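Local coordinates for putative metal-dependent phosphoesterase (Bifidobacterium adolescentis, PDB 3O0F), which binds AMP beside a trinuclear iron and zinc centre and hydrolyses phosphate esters, probably including nucleotide substrates, at residues 274-277 with 278-282. Sequence-based numbering, arbitrary orientation.
Sequences NLTD and DDTVR
Asp277 reaches back to the first turn of helix 278-287 to hold Thr280 by both its backbone N and its hydroxyl. Followed outward, its CB sits beside the peptide leading into the helix. Its CG stands between the backbone N and the carbonyl carbon (chi1 61°), which turns OD1 toward Thr280 N; CG itself lies 3.7 Å from Thr280 OG1. OD1 takes two hydrogen bonds: Thr280 N, 2.8 Å from OD1, comes nearly in line with the C-O bond, whereas Thr280 OG1, 2.7 Å from OD1, donates from the syn side, 35° out of the carboxylate plane. OD2 stays 4.0 Å from Thr280 OG1. Asp277 thus illustrates the helix N-cap, whose side chain supplies an acceptor to a first-turn NH lacking an earlier helical carbonyl. With an alanine here both bonds go, and Thr280 N would probably lose its straighter acceptor, its bond to the backbone carbonyl being weak, while the Thr280 hydroxyl could turn. Regular helical bonding starts at the same residue, Val281 N donating to Asp277 O at 3.1 Å. Next to the cap, Thr276 CG2 packs 3.7 Å from Thr280 CG2, while Thr276 OG1 bonds to Gly258 O, fastening the residue before the N-cap to strand 255-258.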
loop_
_atom_site.group_PDB
_atom_site.type_symbol
_atom_site.label_atom_id
_atom_site.label_comp_id
_atom_site.label_asym_id
_atom_site.label_seq_id
_atom_site.Cartn_x
_atom_site.Cartn_y
_atom_site.Cartn_z
ATOM N N ASN A 274 10.567 3.669 -9.079
ATOM C CA ASN A 274 10.716 2.255 -9.456
ATOM C C ASN A 274 9.464 1.847 -10.192
ATOM O O ASN A 274 8.359 2.407 -9.962
ATOM C CB ASN A 274 10.927 1.316 -8.224
ATOM C CG ASN A 274 12.352 1.309 -7.724
ATOM O OD1 ASN A 274 12.629 1.727 -6.573
ATOM N ND2 ASN A 274 13.280 0.831 -8.565
ATOM N N LEU A 275 9.627 0.866 -11.070
ATOM C CA LEU A 275 8.616 0.598 -12.085
ATOM C C LEU A 275 8.395 -0.916 -12.327
ATOM O O LEU A 275 9.291 -1.733 -12.075
ATOM C CB LEU A 275 9.028 1.271 -13.391
ATOM C CG LEU A 275 9.061 2.818 -13.425
ATOM C CD1 LEU A 275 9.717 3.324 -14.719
ATOM C CD2 LEU A 275 7.672 3.454 -13.242
ATOM N N THR A 276 7.209 -1.243 -12.863
ATOM C CA THR A 276 6.888 -2.577 -13.339
ATOM C C THR A 276 6.920 -2.554 -14.856
ATOM O O THR A 276 6.383 -1.628 -15.458
ATOM C CB THR A 276 5.491 -3.022 -12.843
ATOM O OG1 THR A 276 5.463 -2.957 -11.425
ATOM C CG2 THR A 276 5.196 -4.456 -13.254
ATOM N N ASP A 277 7.566 -3.537 -15.492
ATOM C CA ASP A 277 7.622 -3.528 -16.955
ATOM C C ASP A 277 6.239 -3.827 -17.551
ATOM O O ASP A 277 5.384 -4.391 -16.873
ATOM C CB ASP A 277 8.701 -4.405 -17.551
ATOM C CG ASP A 277 8.561 -5.882 -17.227
ATOM O OD1 ASP A 277 7.444 -6.440 -17.182
ATOM O OD2 ASP A 277 9.629 -6.514 -17.085
ATOM N N ASP A 278 6.052 -3.342 -18.768
ATOM C CA ASP A 278 4.847 -3.532 -19.570
ATOM C C ASP A 278 4.397 -4.972 -19.680
ATOM O O ASP A 278 3.215 -5.258 -19.541
ATOM C CB ASP A 278 5.062 -2.972 -20.993
ATOM C CG ASP A 278 5.101 -1.445 -21.020
ATOM O OD1 ASP A 278 5.031 -0.822 -19.940
ATOM O OD2 ASP A 278 5.220 -0.857 -22.120
ATOM N N ASP A 279 5.317 -5.893 -19.887
ATOM C CA ASP A 279 4.920 -7.302 -19.959
ATOM C C ASP A 279 4.285 -7.809 -18.697
ATOM O O ASP A 279 3.326 -8.569 -18.769
ATOM C CB ASP A 279 6.096 -8.217 -20.321
ATOM C CG ASP A 279 6.594 -7.970 -21.752
ATOM O OD1 ASP A 279 5.855 -7.323 -22.530
ATOM O OD2 ASP A 279 7.730 -8.394 -22.080
ATOM N N THR A 280 4.823 -7.421 -17.552
ATOM C CA THR A 280 4.315 -7.898 -16.282
ATOM C C THR A 280 2.951 -7.261 -16.028
ATOM O O THR A 280 2.042 -7.941 -15.563
ATOM C CB THR A 280 5.290 -7.599 -15.109
ATOM O OG1 THR A 280 6.527 -8.268 -15.346
ATOM C CG2 THR A 280 4.711 -8.079 -13.792
ATOM N N VAL A 281 2.772 -5.997 -16.404
ATOM C CA VAL A 281 1.422 -5.345 -16.245
ATOM C C VAL A 281 0.418 -6.015 -17.146
ATOM O O VAL A 281 -0.686 -6.338 -16.729
ATOM C CB VAL A 281 1.461 -3.847 -16.494
ATOM C CG1 VAL A 281 0.093 -3.229 -16.471
ATOM C CG2 VAL A 281 2.359 -3.154 -15.465
ATOM N N ARG A 282 0.809 -6.296 -18.387
ATOM C CA ARG A 282 -0.051 -7.096 -19.292
ATOM C C ARG A 282 -0.575 -8.328 -18.638
ATOM O O ARG A 282 -1.781 -8.630 -18.666
ATOM C CB ARG A 282 0.706 -7.508 -20.561
ATOM C CG ARG A 282 0.232 -6.864 -21.755
ATOM C CD ARG A 282 0.888 -7.423 -23.005
ATOM N NE ARG A 282 1.108 -6.303 -23.877
ATOM C CZ ARG A 282 2.252 -5.639 -24.028
ATOM N NH1 ARG A 282 3.381 -6.028 -23.443
ATOM N NH2 ARG A 282 2.265 -4.597 -24.844
#